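Side-chain contacts in protein (chymotrypsin/elastase isoinhibitor 1) (Ascaris suum, PDB 1EAI), which inhibits serine proteinases of the chymotrypsin and elastase type, defending the parasitic worm against its host's proteinases: residues C[2-7]-C[36-41]; C[44-49]-C[54-59]. All blocks are in the same frame, centred on the assembly; numbering follows the deposited sequence.

Contact 1: C[2-7]-C[36-41]; sequences QESCGP and PSCECS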
ATOM      1  N   GLN C   2     -12.712  17.331   0.993  1.00 45.55           N
ATOM      2  CA  GLN C   2     -13.799  16.628   0.355  1.00 35.35           C
ATOM      3  C   GLN C   2     -14.911  16.128   1.241  1.00 30.41           C
ATOM      4  O   GLN C   2     -14.677  16.097   2.433  1.00 29.12           O
ATOM      5  CB  GLN C   2     -13.749  16.334  -1.140  1.00 35.13           C
ATOM      6  CG  GLN C   2     -12.695  15.343  -1.591  1.00 33.69           C
ATOM      7  CD  GLN C   2     -13.145  13.998  -1.146  1.00 29.46           C
ATOM      8  OE1 GLN C   2     -13.398  13.883   0.084  1.00 27.71           O
ATOM      9  NE2 GLN C   2     -13.459  13.113  -2.177  1.00 21.76           N
ATOM     10  N   GLU C   3     -16.105  15.822   0.711  1.00 30.41           N
ATOM     11  CA  GLU C   3     -17.223  15.379   1.510  1.00 34.02           C
ATOM     12  C   GLU C   3     -17.034  14.288   2.532  1.00 33.82           C
ATOM     13  O   GLU C   3     -17.896  14.117   3.376  1.00 34.77           O
ATOM     14  CB  GLU C   3     -18.701  15.607   1.093  1.00 41.46           C
ATOM     15  CG  GLU C   3     -19.459  14.644   0.126  1.00 50.71           C
ATOM     16  CD  GLU C   3     -20.995  14.920   0.021  1.00 59.98           C
ATOM     17  OE1 GLU C   3     -21.687  14.724   1.154  1.00 62.20           O
ATOM     18  OE2 GLU C   3     -21.578  15.336  -1.012  1.00 63.52           O
ATOM     19  N   SER C   4     -15.973  13.495   2.425  1.00 33.79           N
ATOM     20  CA  SER C   4     -15.757  12.398   3.378  1.00 32.44           C
ATOM     21  C   SER C   4     -14.681  12.602   4.437  1.00 28.95           C
ATOM     22  O   SER C   4     -14.401  11.681   5.234  1.00 26.17           O
ATOM     23  CB  SER C   4     -15.444  11.116   2.633  1.00 35.55           C
ATOM     24  OG  SER C   4     -14.477  11.441   1.631  1.00 40.71           O
ATOM     25  N   CYS C   5     -14.034  13.759   4.455  1.00 27.11           N
ATOM     26  CA  CYS C   5     -12.995  13.949   5.432  1.00 26.54           C
ATOM     27  C   CYS C   5     -13.587  14.319   6.772  1.00 26.50           C
ATOM     28  O   CYS C   5     -14.697  14.865   6.851  1.00 29.84           O
ATOM     29  CB  CYS C   5     -12.043  15.034   4.926  1.00 29.79           C
ATOM     30  SG  CYS C   5     -11.212  14.726   3.350  1.00 27.94           S
ATOM     31  N   GLY C   6     -12.908  14.005   7.873  1.00 25.72           N
ATOM     32  CA  GLY C   6     -13.419  14.438   9.206  1.00 23.34           C
ATOM     33  C   GLY C   6     -12.757  15.791   9.614  1.00 24.16           C
ATOM     34  O   GLY C   6     -12.013  16.394   8.816  1.00 25.20           O
ATOM     35  N   PRO C   7     -12.905  16.240  10.864  1.00 22.36           N
ATOM     36  CA  PRO C   7     -12.296  17.482  11.347  1.00 22.00           C
ATOM     37  C   PRO C   7     -10.802  17.641  11.222  1.00 24.91           C
ATOM     38  O   PRO C   7     -10.072  16.732  11.523  1.00 28.56           O
ATOM     39  CB  PRO C   7     -12.622  17.559  12.845  1.00 18.80           C
ATOM     40  CG  PRO C   7     -13.618  16.498  13.217  1.00 15.25           C
ATOM     41  CD  PRO C   7     -13.730  15.614  12.003  1.00 16.92           C
ATOM     42  N   PRO C  36      -3.677   9.612  -2.945  1.00 29.80           N
ATOM     43  CA  PRO C  36      -4.642  10.635  -2.537  1.00 28.50           C
ATOM     44  C   PRO C  36      -5.359  10.304  -1.297  1.00 26.04           C
ATOM     45  O   PRO C  36      -5.562   9.114  -1.112  1.00 27.97           O
ATOM     46  CB  PRO C  36      -5.604  10.820  -3.679  1.00 32.66           C
ATOM     47  CG  PRO C  36      -4.774  10.379  -4.884  1.00 33.53           C
ATOM     48  CD  PRO C  36      -3.768   9.332  -4.389  1.00 31.01           C
ATOM     49  N   SER C  37      -5.661  11.325  -0.442  1.00 21.24           N
ATOM     50  CA  SER C  37      -6.237  11.056   0.831  1.00 20.80           C
ATOM     51  C   SER C  37      -6.779  12.298   1.596  1.00 30.83           C
ATOM     52  O   SER C  37      -6.719  13.430   1.099  1.00 36.91           O
ATOM     53  CB  SER C  37      -5.178  10.272   1.583  1.00 18.94           C
ATOM     54  OG  SER C  37      -4.237  11.096   2.229  1.00 17.80           O
ATOM     55  N   CYS C  38      -7.423  12.071   2.756  1.00 32.83           N
ATOM     56  CA  CYS C  38      -7.950  13.060   3.681  1.00 28.22           C
ATOM     57  C   CYS C  38      -6.801  13.242   4.617  1.00 22.26           C
ATOM     58  O   CYS C  38      -6.484  12.290   5.369  1.00 20.52           O
ATOM     59  CB  CYS C  38      -9.189  12.493   4.401  1.00 28.44           C
ATOM     60  SG  CYS C  38     -10.729  12.813   3.505  1.00 29.16           S
ATOM     61  N   GLU C  39      -5.969  14.254   4.340  1.00 24.24           N
ATOM     62  CA  GLU C  39      -4.712  14.471   5.104  1.00 26.22           C
ATOM     63  C   GLU C  39      -4.732  15.431   6.369  1.00 22.10           C
ATOM     64  O   GLU C  39      -5.465  16.453   6.377  1.00 17.89           O
ATOM     65  CB  GLU C  39      -3.693  14.923   4.022  1.00 27.72           C
ATOM     66  CG  GLU C  39      -2.253  15.230   4.476  1.00 29.14           C
ATOM     67  CD  GLU C  39      -1.493  16.184   3.551  1.00 35.35           C
ATOM     68  OE1 GLU C  39      -1.905  17.284   3.121  1.00 38.02           O
ATOM     69  OE2 GLU C  39      -0.377  15.664   3.146  1.00 37.40           O
ATOM     70  N   CYS C  40      -4.044  15.050   7.461  1.00 20.61           N
ATOM     71  CA  CYS C  40      -3.766  15.794   8.707  1.00 22.42           C
ATOM     72  C   CYS C  40      -2.344  16.324   8.544  1.00 20.15           C
ATOM     73  O   CYS C  40      -1.470  15.541   8.892  1.00 24.35           O
ATOM     74  CB  CYS C  40      -3.611  14.861   9.970  1.00 23.03           C
ATOM     75  SG  CYS C  40      -3.876  15.646  11.620  1.00 24.50           S
ATOM     76  N   SER C  41      -2.067  17.540   7.979  1.00 15.85           N
ATOM     77  CA  SER C  41      -0.629  17.947   7.767  1.00 24.17           C
ATOM     78  C   SER C  41       0.032  18.782   8.817  1.00 25.27           C
ATOM     79  O   SER C  41      -0.505  19.780   9.236  1.00 25.32           O
ATOM     80  CB  SER C  41      -0.378  18.754   6.491  1.00 27.59           C
ATOM     81  OG  SER C  41      -1.670  19.130   6.070  1.00 29.23           O
TER
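Cys5 and Cys38 are joined by a disulfide, SG to SG at 2.0 Å, and this covalent bond makes nearly all of the contact. Both CB atoms point across the gap. In each cysteine the sulfur lies beside the backbone N and anti to the carbonyl carbon (chi1 -60° in Cys5, -89° in Cys38), which turns the two sulfurs toward one another. The torsion about the S-S bond is -84°, near the relaxed value, and the CA atoms of Cys5 and Cys38 stand 5.4 Å apart. Beside the bridge, the side chain of Ser4 skirts the sulfur of Cys38, OG to SG 4.4 Å.

Cys5 is positioned by a type I beta turn from Gln2 to Cys5, closed by Cys5 N bonding to Gln2 O at 3.2 Å. Within that turn the Ser4 hydroxyl donates to Gln2 OE1 (OG to OE1 3.1 Å), in the carbonyl plane and on a lone pair, which holds the Gln2 amide beside Ser4. Cys38 sits on strand 37-39, whose backbone bonds to Thr12 and Val10 fix it against strand 10-12; Trp11 of that strand packs on both Gln2 and Cys38.

With no polar bond between the two segments, the tie of the N-terminal loop to the strand here is essentially the disulfide, one of five in this cysteine-rich TIL domain, and would probably depend on its staying oxidised.

Contact 2: C[44-49]-C[54-59]; sequences RGMRRT and CIPASQ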
ATOM      1  N   ARG C  44       0.149  22.722   8.394  1.00 25.33           N
ATOM      2  CA  ARG C  44      -0.958  23.600   8.798  1.00 24.86           C
ATOM      3  C   ARG C  44      -1.146  23.621  10.320  1.00 23.54           C
ATOM      4  O   ARG C  44      -2.218  23.995  10.770  1.00 23.61           O
ATOM      5  CB  ARG C  44      -2.295  23.094   8.264  1.00 31.90           C
ATOM      6  CG  ARG C  44      -2.434  23.071   6.769  1.00 37.06           C
ATOM      7  CD  ARG C  44      -3.817  22.674   6.242  1.00 43.26           C
ATOM      8  NE  ARG C  44      -3.813  22.678   4.749  1.00 48.34           N
ATOM      9  CZ  ARG C  44      -3.616  21.612   3.925  1.00 49.81           C
ATOM     10  NH1 ARG C  44      -3.462  20.338   4.350  1.00 49.69           N
ATOM     11  NH2 ARG C  44      -3.561  21.824   2.610  1.00 49.60           N
ATOM     12  N   GLY C  45      -0.163  23.083  11.055  1.00 25.66           N
ATOM     13  CA  GLY C  45      -0.081  22.947  12.494  1.00 27.49           C
ATOM     14  C   GLY C  45      -0.922  21.867  13.185  1.00 29.02           C
ATOM     15  O   GLY C  45      -1.328  22.050  14.343  1.00 30.56           O
ATOM     16  N   MET C  46      -1.133  20.724  12.538  1.00 27.27           N
ATOM     17  CA  MET C  46      -1.953  19.624  13.064  1.00 25.15           C
ATOM     18  C   MET C  46      -1.160  18.359  13.448  1.00 26.30           C
ATOM     19  O   MET C  46      -0.090  18.050  12.889  1.00 26.52           O
ATOM     20  CB  MET C  46      -3.073  19.302  12.028  1.00 25.47           C
ATOM     21  CG  MET C  46      -3.841  20.529  11.537  1.00 27.55           C
ATOM     22  SD  MET C  46      -4.971  21.250  12.782  1.00 30.71           S
ATOM     23  CE  MET C  46      -5.579  22.709  11.930  1.00 30.45           C
ATOM     24  N   ARG C  47      -1.688  17.508  14.314  1.00 26.37           N
ATOM     25  CA  ARG C  47      -1.008  16.221  14.662  1.00 27.89           C
ATOM     26  C   ARG C  47      -2.061  15.105  14.869  1.00 26.45           C
ATOM     27  O   ARG C  47      -3.244  15.410  15.090  1.00 23.31           O
ATOM     28  CB  ARG C  47      -0.283  16.248  16.026  1.00 28.60           C
ATOM     29  CG  ARG C  47       0.921  17.140  16.236  1.00 27.47           C
ATOM     30  CD  ARG C  47       2.190  16.611  15.574  1.00 29.22           C
ATOM     31  NE  ARG C  47       2.491  17.791  14.876  1.00 34.32           N
ATOM     32  CZ  ARG C  47       3.487  18.583  14.981  1.00 38.02           C
ATOM     33  NH1 ARG C  47       4.507  18.245  15.716  1.00 41.96           N
ATOM     34  NH2 ARG C  47       3.418  19.708  14.272  1.00 37.33           N
ATOM     35  N   ARG C  48      -1.650  13.833  14.811  1.00 27.55           N
ATOM     36  CA  ARG C  48      -2.559  12.671  15.052  1.00 28.09           C
ATOM     37  C   ARG C  48      -2.515  12.141  16.511  1.00 31.54           C
ATOM     38  O   ARG C  48      -1.416  12.054  17.101  1.00 33.33           O
ATOM     39  CB  ARG C  48      -2.182  11.456  14.182  1.00 23.77           C
ATOM     40  CG  ARG C  48      -2.599  11.524  12.710  1.00 23.15           C
ATOM     41  CD  ARG C  48      -4.073  11.280  12.359  1.00 25.26           C
ATOM     42  NE  ARG C  48      -4.340  11.459  10.923  1.00 26.77           N
ATOM     43  CZ  ARG C  48      -5.557  11.651  10.405  1.00 27.23           C
ATOM     44  NH1 ARG C  48      -6.636  11.695  11.210  1.00 24.93           N
ATOM     45  NH2 ARG C  48      -5.707  11.781   9.069  1.00 25.85           N
ATOM     46  N   THR C  49      -3.691  11.765  17.074  1.00 31.83           N
ATOM     47  CA  THR C  49      -3.795  11.113  18.378  1.00 31.73           C
ATOM     48  C   THR C  49      -3.531   9.605  18.254  1.00 37.25           C
ATOM     49  O   THR C  49      -3.392   9.077  17.160  1.00 35.66           O
ATOM     50  CB  THR C  49      -5.132  11.360  19.090  1.00 29.13           C
ATOM     51  OG1 THR C  49      -6.242  10.659  18.515  1.00 31.29           O
ATOM     52  CG2 THR C  49      -5.423  12.841  18.986  1.00 28.93           C
ATOM     53  N   CYS C  54      -7.388  14.021  14.254  1.00 24.83           N
ATOM     54  CA  CYS C  54      -6.578  15.187  13.874  1.00 27.18           C
ATOM     55  C   CYS C  54      -6.866  16.392  14.789  1.00 27.80           C
ATOM     56  O   CYS C  54      -7.987  16.916  14.813  1.00 27.73           O
ATOM     57  CB  CYS C  54      -6.777  15.551  12.342  1.00 23.71           C
ATOM     58  SG  CYS C  54      -5.590  16.673  11.503  1.00 26.65           S
ATOM     59  N   ILE C  55      -5.794  16.934  15.418  1.00 27.18           N
ATOM     60  CA  ILE C  55      -5.928  18.083  16.308  1.00 26.06           C
ATOM     61  C   ILE C  55      -4.747  19.022  16.186  1.00 27.66           C
ATOM     62  O   ILE C  55      -3.656  18.601  15.820  1.00 29.08           O
ATOM     63  CB  ILE C  55      -5.844  17.564  17.765  1.00 24.20           C
ATOM     64  CG1 ILE C  55      -4.464  16.866  17.941  1.00 21.21           C
ATOM     65  CG2 ILE C  55      -6.948  16.557  18.157  1.00 20.53           C
ATOM     66  CD1 ILE C  55      -4.206  16.762  19.454  1.00 19.80           C
ATOM     67  N   PRO C  56      -4.935  20.268  16.636  1.00 30.65           N
ATOM     68  CA  PRO C  56      -3.842  21.241  16.638  1.00 28.31           C
ATOM     69  C   PRO C  56      -2.739  20.829  17.575  1.00 27.94           C
ATOM     70  O   PRO C  56      -3.025  20.297  18.650  1.00 27.46           O
ATOM     71  CB  PRO C  56      -4.412  22.539  17.150  1.00 24.54           C
ATOM     72  CG  PRO C  56      -5.922  22.400  17.069  1.00 26.20           C
ATOM     73  CD  PRO C  56      -6.220  20.902  17.075  1.00 27.79           C
ATOM     74  N   ALA C  57      -1.487  21.081  17.156  1.00 23.74           N
ATOM     75  CA  ALA C  57      -0.338  20.721  17.967  1.00 30.20           C
ATOM     76  C   ALA C  57      -0.358  21.259  19.433  1.00 35.87           C
ATOM     77  O   ALA C  57       0.180  20.629  20.376  1.00 34.45           O
ATOM     78  CB  ALA C  57       0.954  21.114  17.251  1.00 29.99           C
ATOM     79  N   SER C  58      -1.015  22.421  19.622  1.00 36.39           N
ATOM     80  CA  SER C  58      -1.147  23.041  20.911  1.00 37.64           C
ATOM     81  C   SER C  58      -1.963  22.211  21.893  1.00 39.29           C
ATOM     82  O   SER C  58      -2.101  22.529  23.069  1.00 38.40           O
ATOM     83  CB  SER C  58      -1.701  24.422  20.731  1.00 36.53           C
ATOM     84  OG  SER C  58      -3.069  24.259  20.511  1.00 38.83           O
ATOM     85  N   GLN C  59      -2.541  21.090  21.461  1.00 39.46           N
ATOM     86  CA  GLN C  59      -3.257  20.247  22.423  1.00 36.76           C
ATOM     87  C   GLN C  59      -2.577  18.946  22.672  1.00 34.21           C
ATOM     88  O   GLN C  59      -3.098  17.981  23.235  1.00 36.52           O
ATOM     89  CB  GLN C  59      -4.714  20.150  22.111  1.00 41.45           C
ATOM     90  CG  GLN C  59      -4.844  21.614  21.739  1.00 50.06           C
ATOM     91  CD  GLN C  59      -6.235  22.130  21.560  1.00 60.73           C
ATOM     92  OE1 GLN C  59      -7.131  21.346  21.105  1.00 63.69           O
ATOM     93  NE2 GLN C  59      -6.362  23.489  21.791  1.00 63.49           N
TER
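Strands 46-48 and 54-56 form an antiparallel hairpin, their axes 4.5 Å apart at closest approach and 137° between their directions. Arg47 and Ile55 are the hydrogen-bonded pair: Arg47 N gives to Ile55 O at 2.7 Å and Ile55 N to Arg47 O at 3.0 Å. Past the non-hydrogen-bonded pair Met46-Pro56, Ala57 N donates to Gly45 O at 3.0 Å.

On the face of Arg47 and Ile55, the arginine's chi1 of -66° keeps CG beside the backbone N and against Ala57 CB (4.1 Å); bends at chi2 and chi3 then carry the guanidinium round until that methyl lies over one face, toward the rim. Its NE turns back to Met46 O, coming from above the carbonyl plane. Farther along, the Thr49 methyl CG2 meets Ile55 CG2 at 4.1 Å, the two side chains crossing at about a right angle.

Arg48 and Cys54 share the other face. Arg48 bends at chi2 (-76°), bringing NH1 to 4.0 Å from Cys54 CB, while NH2 forms salt bridges with Glu9 and Glu18. Met46 CB rests on Cys54 SG at 3.7 Å.

Cys54 is bridged to Cys40, which follows Glu39 of strand 37-39, while backbone bonds from Arg48 to Met19 and Cys21 join the hairpin's first strand to the chain that follows strand 10-12.

How the contacts relate
The two contacts follow one another along the chain, their centres 14 Å apart, and meet at a second disulfide: Cys40, in the 36-41 segment of contact 1, is bonded to Cys54 of contact 2 (SG to SG 2.0 Å). Around this bridge Cys40 CB packs on Arg48 NE at 3.6 Å, and Pro7 O lies 3.6 Å from Cys54 CB, so both segments of contact 1 touch the hairpin. Glu9, just beyond the 2-7 segment, links the contacts through its two carboxylate oxygens, OE1 serving Gly6 N and OE2 serving Arg48. Both contacts lie away from the reactive bond Leu31-Met32, and belong to the disulfide-rich scaffold that carries it.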